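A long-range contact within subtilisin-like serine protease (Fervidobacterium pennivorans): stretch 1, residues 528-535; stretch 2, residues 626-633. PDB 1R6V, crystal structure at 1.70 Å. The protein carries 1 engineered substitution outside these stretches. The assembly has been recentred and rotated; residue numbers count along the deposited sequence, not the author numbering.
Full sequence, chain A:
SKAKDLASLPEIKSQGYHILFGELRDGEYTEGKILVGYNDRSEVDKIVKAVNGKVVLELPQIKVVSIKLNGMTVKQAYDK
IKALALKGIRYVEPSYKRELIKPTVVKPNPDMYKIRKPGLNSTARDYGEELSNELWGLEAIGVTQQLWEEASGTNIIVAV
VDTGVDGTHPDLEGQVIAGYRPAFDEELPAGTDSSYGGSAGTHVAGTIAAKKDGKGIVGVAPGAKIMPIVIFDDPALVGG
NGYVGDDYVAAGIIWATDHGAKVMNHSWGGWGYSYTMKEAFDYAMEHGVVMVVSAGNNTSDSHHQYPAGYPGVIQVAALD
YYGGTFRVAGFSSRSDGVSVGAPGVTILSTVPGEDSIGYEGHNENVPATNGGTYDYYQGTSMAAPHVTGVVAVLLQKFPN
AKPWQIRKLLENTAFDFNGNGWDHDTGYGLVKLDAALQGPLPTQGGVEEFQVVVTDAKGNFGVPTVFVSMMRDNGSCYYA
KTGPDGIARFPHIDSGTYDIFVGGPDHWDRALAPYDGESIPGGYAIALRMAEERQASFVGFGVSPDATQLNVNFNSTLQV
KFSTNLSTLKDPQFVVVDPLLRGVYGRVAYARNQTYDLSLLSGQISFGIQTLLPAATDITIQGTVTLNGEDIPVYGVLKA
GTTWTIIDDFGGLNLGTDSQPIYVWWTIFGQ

Stretch 1 (528-535) LRMAEERQ
Stretch 2, residues 626-633: TLNGEDIP

The contact joins a short 3-10 segment, residues 530-532 of stretch 1, to a beta hairpin in stretch 2, and no touching pair lies closer than 94 residues in sequence. The backbones do not pair; the nearest CA atoms, those of Ala531 and Leu627, are 6.6 Å apart, and 329 Å² is buried over both sides. In the hairpin, the strand ending at Leu627 turns into the strand beginning at Glu630 through a type I' turn. Leu627 N donates to Glu630 O at 2.8 Å, and Glu630 N to Leu627 O at 3.0 Å. Asn628 (phi/psi 53/38) and Gly629 (90/-11) occupy the corners; at the latter angles a CB would jam against the carbonyl O of Asn628, so the turn itself calls for glycine.

Leu528 (-99/-11; chi1 m, chi2 t) stays out of reach of stretch 2, but its N makes a weak hydrogen bond to Glu532 OE1 at 2.9 Å, with an angle of 126°. Arg529 is extended (-136/143), and its CB points toward the hairpin. With chi1 m, chi2 t, chi3 t and chi4 73°, its CD lies 4.1 Å from CD1 of Ile632 (chi1 m, chi2 t). Its N donates to Glu532 OE1 at 2.9 Å, and its NH1 forms a salt bridge with Glu532 OE2, also at 2.9 Å. Both carboxylate oxygens of Glu532 thus fold back onto the residues just before the segment: OE1 takes the backbone N of Leu528 (weakly) and of Arg529, and OE2 takes the Arg529 side chain.

Met530 (-59/-32; chi1 t, chi2 t, chi3 -92°) makes no contact, its side-chain end leading away. Ala531 (-62/-18) is central: its CB points toward the hairpin and sits 4.0 Å from CD2 of Leu627 (chi1 t, chi2 p), an apolar contact, and 3.7 Å from OE1 of Glu630 (chi1 t, chi2 t, chi3 -54°). The polar anchor is its carbonyl. Asn628 ND2 donates to Ala531 O at 2.8 Å with an angle of 167°, nearly linear; this is the sole direct hydrogen bond between the stretches.

Glu532 (-87/-17) closes the segment, its N donating to Arg529 O at 2.9 Å, while Glu533 N reaches Met530 O at 3.0 Å. Although CA-to-CB of Glu532 points away, the rotamer (chi1 m, chi2 t, chi3 -43°) leaves its CG 3.4 Å from Leu627 CD2. A water extends the Asn628 anchor, accepting from Asn628 ND2 at 3.0 Å and donating to Glu532 O at 2.9 Å, so one amide nitrogen serves two successive carbonyls.

The CA-to-CB bond of Glu533 (-64/140; chi1 t, chi2 t, chi3 176°) points away, and the residue makes no contact with stretch 2. Arg534 (-121/155) starts sideways, but chi1 m, chi2 m, chi3 p and chi4 -151° fold it back until its NE donates to Glu533 O at 3.0 Å. Asn628 OD1 (chi1 m, chi2 -45°) then lies over one face of the guanidinium, 3.5 Å from Arg534 NH1, where the poor angle excludes a hydrogen bond. Gln535 (-137/153) continues beyond reach.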

# COMPACT_ATOMS: atom_id res chain seq x y z
N LEU A 528 -3.51 15.26 -16.71
CA LEU A 528 -4.46 16.27 -16.27
C LEU A 528 -5.87 16.07 -16.80
O LEU A 528 -6.81 16.72 -16.33
CB LEU A 528 -3.96 17.66 -16.69
CG LEU A 528 -2.57 18.03 -16.18
CD1 LEU A 528 -2.12 19.38 -16.75
CD2 LEU A 528 -2.59 18.08 -14.66
N ARG A 529 -6.02 15.17 -17.77
CA ARG A 529 -7.32 14.94 -18.40
C ARG A 529 -7.70 13.48 -18.61
O ARG A 529 -6.85 12.66 -18.95
CB ARG A 529 -7.35 15.62 -19.76
CG ARG A 529 -6.89 17.06 -19.73
CD ARG A 529 -6.83 17.65 -21.13
NE ARG A 529 -6.16 18.94 -21.11
CZ ARG A 529 -4.85 19.10 -20.94
NH1 ARG A 529 -4.06 18.04 -20.79
NH2 ARG A 529 -4.32 20.32 -20.89
N MET A 530 -8.98 13.17 -18.43
CA MET A 530 -9.47 11.81 -18.62
C MET A 530 -9.18 11.37 -20.06
O MET A 530 -8.91 10.20 -20.32
CB MET A 530 -10.97 11.74 -18.33
CG MET A 530 -11.54 10.32 -18.35
SD MET A 530 -13.31 10.28 -17.95
CE MET A 530 -13.22 10.02 -16.20
N ALA A 531 -9.20 12.32 -20.99
CA ALA A 531 -8.95 12.02 -22.39
C ALA A 531 -7.55 11.46 -22.65
O ALA A 531 -7.31 10.86 -23.69
CB ALA A 531 -9.18 13.27 -23.25
N GLU A 532 -6.63 11.66 -21.70
CA GLU A 532 -5.27 11.18 -21.85
C GLU A 532 -5.10 9.73 -21.37
O GLU A 532 -4.11 9.07 -21.71
CB GLU A 532 -4.31 12.10 -21.10
CG GLU A 532 -4.33 13.51 -21.64
CD GLU A 532 -3.66 14.52 -20.74
OE1 GLU A 532 -3.87 14.44 -19.51
OE2 GLU A 532 -2.93 15.38 -21.27
N GLU A 533 -6.05 9.25 -20.59
CA GLU A 533 -5.99 7.89 -20.08
C GLU A 533 -6.06 6.88 -21.22
O GLU A 533 -6.80 7.06 -22.19
CB GLU A 533 -7.15 7.63 -19.11
CG GLU A 533 -7.10 6.25 -18.45
CD GLU A 533 -8.34 5.91 -17.65
OE1 GLU A 533 -8.41 4.76 -17.14
OE2 GLU A 533 -9.24 6.77 -17.52
N ARG A 534 -5.26 5.82 -21.11
CA ARG A 534 -5.22 4.76 -22.11
C ARG A 534 -5.59 3.47 -21.36
O ARG A 534 -5.40 3.39 -20.15
CB ARG A 534 -3.81 4.61 -22.70
CG ARG A 534 -3.16 5.89 -23.21
CD ARG A 534 -3.64 6.24 -24.60
NE ARG A 534 -5.07 6.49 -24.60
CZ ARG A 534 -5.88 6.28 -25.62
NH1 ARG A 534 -5.43 5.81 -26.78
NH2 ARG A 534 -7.17 6.54 -25.48
N GLN A 535 -6.11 2.48 -22.08
CA GLN A 535 -6.50 1.22 -21.46
C GLN A 535 -6.07 0.03 -22.31
O GLN A 535 -5.93 0.13 -23.53
CB GLN A 535 -8.01 1.17 -21.24
CG GLN A 535 -8.54 2.24 -20.30
CD GLN A 535 -10.04 2.14 -20.10
OE1 GLN A 535 -10.79 1.89 -21.04
NE2 GLN A 535 -10.49 2.35 -18.86
N THR A 626 -7.29 17.76 -30.74
CA THR A 626 -8.02 16.50 -30.84
C THR A 626 -7.09 15.50 -30.18
O THR A 626 -6.04 15.16 -30.72
CB THR A 626 -8.31 16.10 -32.30
OG1 THR A 626 -9.05 17.13 -32.95
CG2 THR A 626 -9.14 14.81 -32.33
N LEU A 627 -7.47 15.07 -28.99
CA LEU A 627 -6.66 14.15 -28.20
C LEU A 627 -7.33 12.79 -28.08
O LEU A 627 -8.37 12.67 -27.44
CB LEU A 627 -6.47 14.76 -26.81
CG LEU A 627 -5.68 13.96 -25.77
CD1 LEU A 627 -4.25 13.67 -26.27
CD2 LEU A 627 -5.66 14.80 -24.50
N ASN A 628 -6.73 11.78 -28.67
CA ASN A 628 -7.32 10.44 -28.64
C ASN A 628 -8.77 10.47 -29.11
O ASN A 628 -9.64 9.77 -28.58
CB ASN A 628 -7.19 9.85 -27.22
CG ASN A 628 -5.74 9.67 -26.82
OD1 ASN A 628 -4.94 9.17 -27.61
ND2 ASN A 628 -5.39 10.08 -25.61
N GLY A 629 -9.02 11.31 -30.12
CA GLY A 629 -10.35 11.43 -30.70
C GLY A 629 -11.28 12.47 -30.10
O GLY A 629 -12.33 12.77 -30.67
N GLU A 630 -10.90 13.03 -28.96
CA GLU A 630 -11.75 14.01 -28.31
C GLU A 630 -11.35 15.43 -28.66
O GLU A 630 -10.17 15.79 -28.56
CB GLU A 630 -11.69 13.80 -26.81
CG GLU A 630 -12.65 14.66 -26.04
CD GLU A 630 -12.62 14.36 -24.56
OE1 GLU A 630 -12.78 13.17 -24.19
OE2 GLU A 630 -12.44 15.31 -23.77
N ASP A 631 -12.31 16.25 -29.08
CA ASP A 631 -12.00 17.63 -29.40
C ASP A 631 -12.02 18.48 -28.14
O ASP A 631 -12.97 18.42 -27.35
CB ASP A 631 -13.00 18.23 -30.41
CG ASP A 631 -12.84 17.67 -31.80
OD1 ASP A 631 -11.74 17.16 -32.14
OD2 ASP A 631 -13.81 17.76 -32.57
N ILE A 632 -10.97 19.27 -27.97
CA ILE A 632 -10.82 20.15 -26.82
C ILE A 632 -10.43 21.55 -27.28
O ILE A 632 -9.40 21.73 -27.92
CB ILE A 632 -9.71 19.65 -25.90
CG1 ILE A 632 -9.98 18.20 -25.49
CG2 ILE A 632 -9.63 20.55 -24.66
CD1 ILE A 632 -8.90 17.58 -24.62
N PRO A 633 -11.26 22.55 -26.97
CA PRO A 633 -10.95 23.93 -27.36
C PRO A 633 -9.75 24.46 -26.54
O PRO A 633 -9.63 24.17 -25.35
CB PRO A 633 -12.24 24.68 -27.04
CG PRO A 633 -12.76 23.94 -25.84
CD PRO A 633 -12.53 22.48 -26.21
O HOH W 1 -2.83 10.12 -24.06